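Local atomic coordinates of devB protein (Vibrio cholerae O1 biovar eltor str. N16961, PDB entry 1Y89), a protein that probably hydrolyses 6-phosphogluconolactone to 6-phosphogluconate in the pentose phosphate pathway. Residues 2-7 with 225-230; 63-68 with 98-103; 110-115 with 172-177; 187-192 with 213-218. All coordinates share one frame; numbering follows the deposited sequence.

All four contacts reach one mixed sheet of eight strands. Contact 1 joins the first strand, 2-7, to the last, 224-230, at the edge that continues into the second subunit. Contact 4, nested within that long loop, its centre about 10 Å from that of contact 1, lies on the neighbouring strand 186-191. Contacts 2 and 3, with centres about 11 Å apart, share the other half of the sheet, where strands 62-70 and 172-176 are neighbours. Along the chain contacts 2, 3 and 4 follow in series, all inside contact 1. Contacts 1 and 3, about 28 Å apart between centres, lie on opposite sides of the chain's centre, so the dimer edge is remote from phosphate-binding Arg-173.

Contact 1 (2-7 with 225-230); sequences INHKIF and TEWYLD
Strands 2-7 and 225-230, pairing Asn-3 with Glu-226 and Lys-5 with Tyr-228, form the parallel edge of the mixed sheet in this Rossmann-like alpha/beta fold, uniting the two ends of the chain. Their axes approach to 4.6 Å. The bonding alternates as parallel strands require: Asn-3 N and Lys-5 N give to Thr-225 O and Trp-227 O, Trp-227 N and Leu-229 N return to Asn-3 O and Lys-5 O, and Phe-7 N closes the series on Leu-229 O. The bond from Lys-5 N to Trp-227 O is the shortest, at 2.7 Å.

On the face of Asn-3, Lys-5 and Phe-7 the polar pair comes first. Asn-3 CG stands anti to its backbone N (chi1 -169°), and its ND2 donates to Glu-226 OE2 at 3.1 Å. The carboxylate is met on its anti side, 30° out of plane, while Glu-226 OE1 is taken by Arg-186 and Ser-188. Lys-5 then runs beside Tyr-228: its CD sits 4.1 Å from the ring centroid and 24° off the normal, a CH-pi contact over the face. On the other side of the sheet Ile-2 CD1 meets the edge of the Trp-227 indole, 3.8 Å from NE1.

Beyond strand 2-7 the sheet does not end, since residues 2 to 6 pair antiparallel with a strand of the second subunit, whose Asn-3 ND2 donates to His-4 O. Phe-7 and Tyr-228 have nearly parallel planes but barely overlapping rings, with Phe-7 CE1 3.5 Å from Tyr-228 CD2.

Contact 2 (63-68 with 98-103); sequences HFWWGD and NIHRIL
Asn-98 opens the loop segment that runs beside His-63 and the rest of strand 63-66, part of strand 62-70 of the Rossmann-like sheet, and joins it through a single bridge between Phe-64 and Ile-99. Asn-98 O accepts from Phe-64 N at 2.9 Å. Its amide lies stacked over one face of the His-63 imidazole, the planes 23° apart and OD1 3.5 Å from His-63 CE1, while ND2 donates to Leu-62 O.

Ile-99 contributes CG2, which reaches the rim of the Trp-66 indole 3.8 Å from CH2. His-100 is the hub. Its backbone N donates to Phe-64 O at 2.8 Å. CG is anti to the carbonyl carbon (chi1 -55°), and the imidazole beyond it meets His-63 at its edge and Trp-65 over one face. There NE2 is hydrogen-bonded edge-on to His-63 ND1 at 3.0 Å. The same ring forms an offset stack on the six-membered ring of Trp-65, with planes only 1° apart and centroids separated by 3.9 Å. These three rings make an aromatic cluster in which the bond and the stack together fix the rotation of His-100; Trp-65 NE1 in turn pairs with His-32. His-100 O then meets a water at 2.7 Å, and that water accepts from Trp-66 N, so it spans the gap where direct backbone pairing stops.

Arg-101 lays CA and CB near Trp-66 CZ3, and its guanidinium turns outward to a salt bridge with Glu-105. Ile-102 completes the walk: its CD1 packs against the strand backbone, 3.7 Å from Trp-66 O.

Contact 3 (110-115 with 172-177); sequences AEAERF and LRVSKT. With PO4 (phosphate ion), chain C.
Glu-111 OE2, at the end of a side chain whose CG packs on Val-174 CG2, is gripped by two donors: Arg-114 NH2 at 2.9 Å, on the syn side, and the backbone N of Leu-103. The second oxygen, Glu-111 OE1, takes Arg-114 NE at 2.7 Å. Arg-114 thus holds the carboxylate side-on with two nitrogens, both partners lying close to its guanidinium plane. The salt bridge joins residues three apart on helix 108-122, while the Leu-103 N bond ties the helix to the loop before it.

Against strand 172-176, which runs in nearly the same direction (22° between the axes), the helix presents apolar groups. Val-174 points toward it, and its CG1 meets Ala-112 CB at 4.1 Å. Phe-115 CG is anti to the backbone N (chi1 166°), and the ring then slides past the valine in the opposite sense, with CD2 3.7 Å from Val-174 CG1. Farther along, the ring edge reaches Lys-176: Phe-115 CZ lies 4.0 Å from Lys-176 CG, and the two side chains cross at about a right angle. The lysine end goes on to Ser-34 OG and to a cation-pi contact with Phe-132.

Arg-173 takes no part in the helix packing. Arg-173 NH1 and NH2 donate almost linearly to phosphate O1 at 2.9 Å and O4 at 2.8 Å, and His-144 NE2 and Arg-70 NH2 also hydrogen-bond the ion. The ion probably comes from the crystallisation liquor, yet such paired donors imply an anion site, consistent with a pocket for the phosphate of a sugar substrate.

Contact 4 (187-192 with 213-218); sequences ISYLVL and YPAAKI
Strand 187-191 and the short helix 214-217 keep their backbones well apart: the CA atoms of Tyr-189 and Ala-215 are 7.9 Å from each other, and those of Ile-187 and Ile-218 are 9.5 Å apart. Side chains therefore bridge the space, chiefly from the strand, where Ile-187 and Tyr-189 both point toward the helix.

Tyr-189 does most of the work. Its CG is anti to the carbonyl carbon (chi1 -68°), and from there the ring carries OH to the helix end, where it donates to Ile-218 O at 2.9 Å. The donor approaches at a C=O...donor angle of 125° and stands 35° above the carbonyl plane, while the oxygen itself lies in the plane of the ring at its edge. This bond secures a backbone carbonyl at the residue that leaves the helix. The same hydroxyl also touches Ile-218 CB at 3.5 Å. On the ring's CE1 side, Ala-215 CB comes to 3.7 Å from that atom. Ile-187 CD1 makes an apolar contact with Ile-218 CG2 at 4.3 Å and also lies against Ile-218 O, 3.8 Å away.

Trp-227, on the next strand, stacks on the Tyr-189 ring. Strand 186-191, helices 197-205 and 214-217, and the parallel neighbouring strand 224-230 follow in chain order, so the arrangement packs a connecting helix on the sheet within a beta-alpha-beta crossover, the building unit of Rossmann-like folds.

Contact 1 (2-7 with 225-230)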
# COMPACT_ATOMS: atom_id res chain seq x y z
N ILE A 2 -8.18 -3.41 -1.09
CA ILE A 2 -7.48 -3.95 0.05
C ILE A 2 -5.96 -3.83 -0.14
O ILE A 2 -5.44 -4.13 -1.22
CB ILE A 2 -7.93 -5.40 0.40
CG1 ILE A 2 -7.16 -5.95 1.61
CG2 ILE A 2 -7.73 -6.35 -0.78
CD1 ILE A 2 -7.96 -6.98 2.43
N ASN A 3 -5.29 -3.35 0.90
CA ASN A 3 -3.85 -3.10 0.89
C ASN A 3 -3.20 -3.92 2.01
O ASN A 3 -3.58 -3.79 3.17
CB ASN A 3 -3.68 -1.59 1.10
CG ASN A 3 -2.28 -1.09 0.86
OD1 ASN A 3 -1.43 -1.76 0.27
ND2 ASN A 3 -2.05 0.15 1.29
N HIS A 4 -2.29 -4.83 1.68
CA HIS A 4 -1.53 -5.56 2.69
C HIS A 4 -0.09 -5.07 2.64
O HIS A 4 0.54 -5.03 1.54
CB HIS A 4 -1.45 -7.06 2.37
CG HIS A 4 -2.76 -7.76 2.25
ND1 HIS A 4 -3.67 -7.49 1.24
CD2 HIS A 4 -3.28 -8.80 2.95
CE1 HIS A 4 -4.71 -8.30 1.36
NE2 HIS A 4 -4.50 -9.11 2.38
N LYS A 5 0.45 -4.74 3.80
CA LYS A 5 1.83 -4.28 3.88
C LYS A 5 2.59 -5.16 4.86
O LYS A 5 2.13 -5.38 5.97
CB LYS A 5 1.87 -2.83 4.34
CG LYS A 5 1.07 -1.87 3.49
CD LYS A 5 1.38 -0.43 3.89
CE LYS A 5 0.86 0.54 2.86
NZ LYS A 5 1.93 1.53 2.60
N ILE A 6 3.74 -5.67 4.44
CA ILE A 6 4.62 -6.45 5.34
C ILE A 6 5.94 -5.68 5.46
O ILE A 6 6.62 -5.45 4.47
CB ILE A 6 4.85 -7.89 4.82
CG1 ILE A 6 3.50 -8.62 4.58
CG2 ILE A 6 5.81 -8.70 5.77
CD1 ILE A 6 3.65 -9.95 3.85
N PHE A 7 6.24 -5.26 6.68
CA PHE A 7 7.41 -4.45 7.03
C PHE A 7 8.42 -5.33 7.72
O PHE A 7 8.04 -6.31 8.38
CB PHE A 7 7.03 -3.33 8.01
CG PHE A 7 6.08 -2.28 7.43
CD1 PHE A 7 4.70 -2.46 7.46
CD2 PHE A 7 6.60 -1.11 6.86
CE1 PHE A 7 3.84 -1.48 6.94
CE2 PHE A 7 5.75 -0.14 6.33
CZ PHE A 7 4.39 -0.32 6.38
N THR A 225 -9.24 -1.02 3.00
CA THR A 225 -9.00 -1.83 4.19
C THR A 225 -7.54 -2.27 4.11
O THR A 225 -7.12 -2.78 3.07
CB THR A 225 -9.90 -3.06 4.21
OG1 THR A 225 -11.27 -2.66 4.18
CG2 THR A 225 -9.67 -3.88 5.48
N GLU A 226 -6.79 -2.09 5.19
CA GLU A 226 -5.37 -2.43 5.19
C GLU A 226 -5.02 -3.40 6.27
O GLU A 226 -5.60 -3.36 7.38
CB GLU A 226 -4.53 -1.16 5.40
CG GLU A 226 -4.85 -0.10 4.40
CD GLU A 226 -4.05 1.15 4.58
OE1 GLU A 226 -3.97 1.68 5.72
OE2 GLU A 226 -3.50 1.60 3.56
N TRP A 227 -4.02 -4.22 5.98
CA TRP A 227 -3.39 -5.07 6.95
C TRP A 227 -1.91 -4.69 7.02
O TRP A 227 -1.19 -4.79 6.00
CB TRP A 227 -3.55 -6.55 6.54
CG TRP A 227 -5.00 -6.98 6.62
CD1 TRP A 227 -5.98 -6.75 5.71
CD2 TRP A 227 -5.61 -7.63 7.72
NE1 TRP A 227 -7.18 -7.25 6.17
CE2 TRP A 227 -6.97 -7.81 7.40
CE3 TRP A 227 -5.13 -8.12 8.94
CZ2 TRP A 227 -7.87 -8.44 8.27
CZ3 TRP A 227 -6.03 -8.75 9.80
CH2 TRP A 227 -7.38 -8.90 9.46
N TYR A 228 -1.46 -4.23 8.18
CA TYR A 228 -0.05 -3.86 8.39
C TYR A 228 0.58 -4.98 9.22
O TYR A 228 0.17 -5.18 10.37
CB TYR A 228 0.05 -2.56 9.20
CG TYR A 228 -0.11 -1.28 8.39
CD1 TYR A 228 -1.25 -1.04 7.65
CD2 TYR A 228 0.89 -0.32 8.37
CE1 TYR A 228 -1.38 0.11 6.89
CE2 TYR A 228 0.78 0.84 7.62
CZ TYR A 228 -0.36 1.04 6.88
OH TYR A 228 -0.47 2.16 6.09
N LEU A 229 1.54 -5.72 8.66
CA LEU A 229 2.16 -6.80 9.42
C LEU A 229 3.65 -6.55 9.50
O LEU A 229 4.22 -5.86 8.64
CB LEU A 229 1.96 -8.15 8.71
CG LEU A 229 0.55 -8.61 8.27
CD1 LEU A 229 0.65 -10.03 7.75
CD2 LEU A 229 -0.51 -8.51 9.31
N ASP A 230 4.30 -7.15 10.50
CA ASP A 230 5.74 -7.29 10.44
C ASP A 230 6.07 -8.70 9.99
O ASP A 230 5.16 -9.54 9.85
CB ASP A 230 6.42 -6.90 11.77
CG ASP A 230 5.99 -7.76 12.95
OD1 ASP A 230 5.05 -8.58 12.85
OD2 ASP A 230 6.61 -7.59 14.03

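Contact 2 (63-68 with 98-103)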
# COMPACT_ATOMS: atom_id res chain seq x y z
N HIS A 63 -8.18 15.15 14.82
CA HIS A 63 -9.13 14.86 15.87
C HIS A 63 -9.03 13.39 16.22
O HIS A 63 -9.12 12.54 15.33
CB HIS A 63 -10.57 15.21 15.41
CG HIS A 63 -10.78 16.68 15.27
ND1 HIS A 63 -11.48 17.42 16.20
CD2 HIS A 63 -10.29 17.57 14.37
CE1 HIS A 63 -11.47 18.69 15.84
NE2 HIS A 63 -10.75 18.81 14.73
N PHE A 64 -8.82 13.09 17.49
CA PHE A 64 -8.68 11.71 17.91
C PHE A 64 -9.91 11.23 18.63
O PHE A 64 -10.42 11.92 19.54
CB PHE A 64 -7.44 11.50 18.82
CG PHE A 64 -6.15 11.63 18.08
CD1 PHE A 64 -5.88 10.84 16.97
CD2 PHE A 64 -5.20 12.53 18.49
CE1 PHE A 64 -4.66 10.96 16.27
CE2 PHE A 64 -3.98 12.66 17.80
CZ PHE A 64 -3.72 11.87 16.69
N TRP A 65 -10.35 10.04 18.21
CA TRP A 65 -11.47 9.35 18.81
C TRP A 65 -10.95 7.94 19.10
O TRP A 65 -9.83 7.63 18.71
CB TRP A 65 -12.65 9.27 17.85
CG TRP A 65 -13.12 10.60 17.32
CD1 TRP A 65 -12.52 11.36 16.34
CD2 TRP A 65 -14.30 11.29 17.71
NE1 TRP A 65 -13.25 12.51 16.12
CE2 TRP A 65 -14.36 12.48 16.92
CE3 TRP A 65 -15.33 11.03 18.62
CZ2 TRP A 65 -15.39 13.40 17.04
CZ3 TRP A 65 -16.36 11.96 18.74
CH2 TRP A 65 -16.38 13.13 17.95
N TRP A 66 -11.75 7.14 19.81
CA TRP A 66 -11.41 5.76 20.15
C TRP A 66 -12.35 4.77 19.50
O TRP A 66 -13.59 4.97 19.55
CB TRP A 66 -11.33 5.58 21.68
CG TRP A 66 -9.96 6.01 22.13
CD1 TRP A 66 -8.87 5.21 22.35
CD2 TRP A 66 -9.52 7.36 22.29
NE1 TRP A 66 -7.78 5.99 22.66
CE2 TRP A 66 -8.15 7.31 22.62
CE3 TRP A 66 -10.15 8.62 22.18
CZ2 TRP A 66 -7.39 8.48 22.88
CZ3 TRP A 66 -9.40 9.77 22.42
CH2 TRP A 66 -8.04 9.70 22.74
N GLY A 67 -11.79 3.71 18.89
CA GLY A 67 -12.66 2.63 18.36
C GLY A 67 -13.33 1.89 19.53
O GLY A 67 -14.42 1.32 19.40
N ASP A 68 -12.66 1.86 20.67
CA ASP A 68 -13.27 1.32 21.90
C ASP A 68 -12.51 1.87 23.10
O ASP A 68 -11.35 2.35 22.96
CB ASP A 68 -13.31 -0.25 21.90
CG ASP A 68 -11.93 -0.91 22.02
OD1 ASP A 68 -10.98 -0.49 21.31
OD2 ASP A 68 -11.81 -1.90 22.79
N ASN A 98 -9.81 18.74 20.52
CA ASN A 98 -9.53 17.84 19.40
C ASN A 98 -9.38 16.39 19.89
O ASN A 98 -9.17 15.46 19.09
CB ASN A 98 -8.23 18.26 18.68
CG ASN A 98 -8.41 19.48 17.81
OD1 ASN A 98 -9.26 20.32 18.08
ND2 ASN A 98 -7.63 19.57 16.73
N ILE A 99 -9.42 16.21 21.20
CA ILE A 99 -9.29 14.86 21.76
C ILE A 99 -10.65 14.45 22.33
O ILE A 99 -11.13 15.03 23.28
CB ILE A 99 -8.17 14.82 22.86
CG1 ILE A 99 -6.85 15.33 22.29
CG2 ILE A 99 -8.01 13.40 23.42
CD1 ILE A 99 -5.78 15.60 23.37
N HIS A 100 -11.29 13.47 21.71
CA HIS A 100 -12.69 13.19 22.00
C HIS A 100 -12.75 11.85 22.73
O HIS A 100 -13.11 10.82 22.15
CB HIS A 100 -13.48 13.11 20.69
CG HIS A 100 -13.35 14.33 19.82
ND1 HIS A 100 -14.28 15.34 19.81
CD2 HIS A 100 -12.41 14.69 18.91
CE1 HIS A 100 -13.91 16.29 18.96
NE2 HIS A 100 -12.79 15.89 18.37
N ARG A 101 -12.36 11.84 24.00
CA ARG A 101 -12.30 10.52 24.63
C ARG A 101 -13.67 9.96 24.94
O ARG A 101 -14.66 10.70 25.09
CB ARG A 101 -11.40 10.51 25.86
CG ARG A 101 -11.97 11.20 27.06
CD ARG A 101 -11.13 10.95 28.30
NE ARG A 101 -11.73 11.70 29.39
CZ ARG A 101 -12.48 11.19 30.34
NH1 ARG A 101 -12.70 9.89 30.41
NH2 ARG A 101 -12.98 12.00 31.26
N ILE A 102 -13.72 8.64 25.06
CA ILE A 102 -14.92 8.01 25.59
C ILE A 102 -14.84 8.15 27.11
O ILE A 102 -13.78 7.86 27.71
CB ILE A 102 -14.99 6.52 25.14
CG1 ILE A 102 -15.18 6.46 23.60
CG2 ILE A 102 -16.12 5.75 25.89
CD1 ILE A 102 -15.03 5.08 22.98
N LEU A 103 -15.94 8.55 27.73
CA LEU A 103 -15.96 8.75 29.18
C LEU A 103 -16.15 7.40 29.91
O LEU A 103 -17.28 7.01 30.27
CB LEU A 103 -17.07 9.75 29.56
CG LEU A 103 -17.03 11.07 28.78
CD1 LEU A 103 -18.18 12.02 29.29
CD2 LEU A 103 -15.68 11.79 28.90
O HOH W 1 -14.00 8.58 20.97

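Contact 3 (110-115 with 172-177)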
# COMPACT_ATOMS: atom_id res chain seq x y z
N ALA A 110 -25.55 5.25 28.66
CA ALA A 110 -25.73 6.66 28.33
C ALA A 110 -24.44 7.22 27.72
O ALA A 110 -24.47 8.12 26.86
CB ALA A 110 -26.15 7.47 29.55
N GLU A 111 -23.29 6.66 28.12
CA GLU A 111 -22.04 7.06 27.48
C GLU A 111 -21.94 6.59 26.02
O GLU A 111 -21.54 7.38 25.16
CB GLU A 111 -20.82 6.66 28.33
CG GLU A 111 -19.47 6.91 27.62
CD GLU A 111 -19.26 8.35 27.13
OE1 GLU A 111 -19.95 9.29 27.56
OE2 GLU A 111 -18.36 8.56 26.30
N ALA A 112 -22.29 5.34 25.72
CA ALA A 112 -22.36 4.91 24.31
C ALA A 112 -23.24 5.86 23.47
O ALA A 112 -22.86 6.21 22.33
CB ALA A 112 -22.89 3.47 24.19
N GLU A 113 -24.41 6.26 24.01
CA GLU A 113 -25.28 7.20 23.30
C GLU A 113 -24.66 8.59 23.13
O GLU A 113 -24.77 9.18 22.06
CB GLU A 113 -26.65 7.31 23.97
CG GLU A 113 -27.36 5.97 24.00
CD GLU A 113 -28.65 5.95 24.81
OE1 GLU A 113 -29.17 7.03 25.19
OE2 GLU A 113 -29.13 4.83 25.05
N ARG A 114 -24.05 9.13 24.19
CA ARG A 114 -23.31 10.42 24.09
C ARG A 114 -22.21 10.36 23.02
O ARG A 114 -22.07 11.26 22.18
CB ARG A 114 -22.68 10.79 25.44
CG ARG A 114 -22.19 12.26 25.50
CD ARG A 114 -20.96 12.44 26.42
NE ARG A 114 -19.84 11.56 26.04
CZ ARG A 114 -19.02 11.80 25.01
NH1 ARG A 114 -19.16 12.93 24.28
NH2 ARG A 114 -18.06 10.93 24.72
N PHE A 115 -21.41 9.31 23.07
CA PHE A 115 -20.32 9.08 22.11
C PHE A 115 -20.88 9.06 20.68
O PHE A 115 -20.38 9.76 19.80
CB PHE A 115 -19.59 7.77 22.52
CG PHE A 115 -18.65 7.18 21.49
CD1 PHE A 115 -17.67 7.96 20.87
CD2 PHE A 115 -18.68 5.81 21.22
CE1 PHE A 115 -16.78 7.36 19.95
CE2 PHE A 115 -17.80 5.23 20.29
CZ PHE A 115 -16.85 6.01 19.67
N LEU A 172 -16.60 -4.19 31.12
CA LEU A 172 -17.40 -3.42 30.16
C LEU A 172 -16.57 -2.48 29.31
O LEU A 172 -15.61 -1.88 29.81
CB LEU A 172 -18.48 -2.62 30.90
CG LEU A 172 -19.51 -3.50 31.62
CD1 LEU A 172 -20.43 -2.60 32.41
CD2 LEU A 172 -20.28 -4.40 30.62
N ARG A 173 -16.93 -2.37 28.03
CA ARG A 173 -16.33 -1.41 27.09
C ARG A 173 -17.43 -0.70 26.33
O ARG A 173 -18.51 -1.27 26.11
CB ARG A 173 -15.51 -2.16 26.02
CG ARG A 173 -14.14 -2.68 26.53
CD ARG A 173 -14.19 -4.15 26.80
NE ARG A 173 -12.88 -4.59 27.30
CZ ARG A 173 -11.83 -4.90 26.52
NH1 ARG A 173 -11.93 -4.88 25.20
NH2 ARG A 173 -10.68 -5.27 27.08
N VAL A 174 -17.13 0.51 25.87
CA VAL A 174 -17.94 1.20 24.85
C VAL A 174 -17.18 1.05 23.53
O VAL A 174 -15.97 1.29 23.49
CB VAL A 174 -18.14 2.69 25.21
CG1 VAL A 174 -18.80 3.46 24.04
CG2 VAL A 174 -18.97 2.79 26.50
N SER A 175 -17.87 0.60 22.49
CA SER A 175 -17.22 0.33 21.22
C SER A 175 -17.93 1.01 20.08
O SER A 175 -19.15 1.14 20.10
CB SER A 175 -17.21 -1.17 20.96
OG SER A 175 -16.41 -1.50 19.82
N LYS A 176 -17.18 1.39 19.05
CA LYS A 176 -17.80 1.62 17.74
C LYS A 176 -18.49 0.34 17.31
O LYS A 176 -18.03 -0.76 17.67
CB LYS A 176 -16.73 1.94 16.69
CG LYS A 176 -16.18 3.36 16.78
CD LYS A 176 -15.29 3.65 15.54
CE LYS A 176 -14.78 5.12 15.46
NZ LYS A 176 -14.03 5.63 16.64
N THR A 177 -19.58 0.46 16.54
CA THR A 177 -20.19 -0.72 15.93
C THR A 177 -19.51 -1.02 14.59
O THR A 177 -18.77 -0.17 14.05
CB THR A 177 -21.67 -0.50 15.65
OG1 THR A 177 -21.82 0.67 14.83
CG2 THR A 177 -22.44 -0.36 16.96
P PO4 C . -8.36 -5.79 24.08
O1 PO4 C . -9.73 -5.65 23.44
O2 PO4 C . -7.64 -6.89 23.39
O3 PO4 C . -7.72 -4.46 23.88
O4 PO4 C . -8.55 -6.13 25.50

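Contact 4 (187-192 with 213-218)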
# COMPACT_ATOMS: atom_id res chain seq x y z
N ILE A 187 -9.45 1.83 6.92
CA ILE A 187 -9.25 1.17 8.20
C ILE A 187 -8.01 0.31 8.06
O ILE A 187 -7.75 -0.23 6.98
CB ILE A 187 -10.51 0.33 8.67
CG1 ILE A 187 -10.65 -0.96 7.83
CG2 ILE A 187 -11.83 1.18 8.58
CD1 ILE A 187 -11.87 -1.90 8.28
N SER A 188 -7.25 0.21 9.14
CA SER A 188 -5.94 -0.41 9.07
C SER A 188 -5.77 -1.30 10.27
O SER A 188 -5.68 -0.80 11.39
CB SER A 188 -4.79 0.64 9.06
OG SER A 188 -4.99 1.64 8.07
N TYR A 189 -5.74 -2.61 10.02
CA TYR A 189 -5.51 -3.59 11.08
C TYR A 189 -4.01 -3.72 11.31
O TYR A 189 -3.27 -4.02 10.37
CB TYR A 189 -6.06 -4.95 10.67
CG TYR A 189 -7.57 -4.99 10.58
CD1 TYR A 189 -8.34 -5.06 11.76
CD2 TYR A 189 -8.24 -5.01 9.33
CE1 TYR A 189 -9.72 -5.11 11.72
CE2 TYR A 189 -9.64 -5.05 9.26
CZ TYR A 189 -10.37 -5.12 10.46
OH TYR A 189 -11.75 -5.17 10.46
N LEU A 190 -3.57 -3.43 12.54
CA LEU A 190 -2.15 -3.34 12.86
C LEU A 190 -1.84 -4.61 13.63
O LEU A 190 -2.27 -4.77 14.79
CB LEU A 190 -1.84 -2.09 13.70
CG LEU A 190 -2.38 -0.76 13.14
CD1 LEU A 190 -1.97 0.42 14.09
CD2 LEU A 190 -1.90 -0.53 11.66
N VAL A 191 -1.13 -5.53 12.97
CA VAL A 191 -1.04 -6.91 13.49
C VAL A 191 0.41 -7.32 13.47
O VAL A 191 0.92 -7.73 12.43
CB VAL A 191 -1.88 -7.88 12.63
CG1 VAL A 191 -1.89 -9.27 13.27
CG2 VAL A 191 -3.32 -7.36 12.49
N LEU A 192 1.05 -7.21 14.64
CA LEU A 192 2.48 -7.40 14.78
C LEU A 192 2.84 -8.53 15.75
O LEU A 192 2.15 -8.73 16.76
CB LEU A 192 3.15 -6.11 15.26
CG LEU A 192 3.46 -5.09 14.15
CD1 LEU A 192 2.26 -4.65 13.35
CD2 LEU A 192 4.18 -3.89 14.72
N TYR A 213 -14.30 -14.64 13.06
CA TYR A 213 -13.51 -13.44 13.44
C TYR A 213 -14.08 -12.12 12.92
O TYR A 213 -14.08 -11.90 11.72
CB TYR A 213 -12.08 -13.58 12.91
CG TYR A 213 -11.40 -14.88 13.22
CD1 TYR A 213 -11.59 -15.50 14.45
CD2 TYR A 213 -10.55 -15.48 12.30
CE1 TYR A 213 -10.95 -16.68 14.76
CE2 TYR A 213 -9.91 -16.68 12.59
CZ TYR A 213 -10.11 -17.27 13.84
OH TYR A 213 -9.49 -18.46 14.17
N PRO A 214 -14.50 -11.21 13.81
CA PRO A 214 -14.90 -9.88 13.35
C PRO A 214 -13.86 -9.22 12.41
O PRO A 214 -14.25 -8.62 11.40
CB PRO A 214 -15.07 -9.10 14.67
CG PRO A 214 -15.52 -10.22 15.67
CD PRO A 214 -14.71 -11.40 15.27
N ALA A 215 -12.57 -9.30 12.75
CA ALA A 215 -11.54 -8.67 11.90
C ALA A 215 -11.47 -9.28 10.49
O ALA A 215 -11.09 -8.57 9.55
CB ALA A 215 -10.15 -8.72 12.56
N ALA A 216 -11.81 -10.57 10.34
CA ALA A 216 -11.96 -11.17 8.99
C ALA A 216 -13.19 -10.65 8.21
O ALA A 216 -13.18 -10.61 6.97
CB ALA A 216 -12.03 -12.69 9.07
N LYS A 217 -14.23 -10.26 8.94
CA LYS A 217 -15.53 -9.89 8.36
C LYS A 217 -15.74 -8.40 8.08
O LYS A 217 -16.61 -8.02 7.29
CB LYS A 217 -16.67 -10.35 9.29
CG LYS A 217 -16.77 -11.85 9.42
CD LYS A 217 -17.98 -12.21 10.28
CE LYS A 217 -17.90 -13.64 10.78
NZ LYS A 217 -18.10 -14.60 9.65
N ILE A 218 -14.98 -7.56 8.76
CA ILE A 218 -15.25 -6.12 8.73
C ILE A 218 -14.28 -5.45 7.77
O ILE A 218 -13.06 -5.53 7.95
CB ILE A 218 -15.19 -5.51 10.17
CG1 ILE A 218 -16.42 -5.99 10.98
CG2 ILE A 218 -15.20 -3.97 10.11
CD1 ILE A 218 -16.30 -5.73 12.50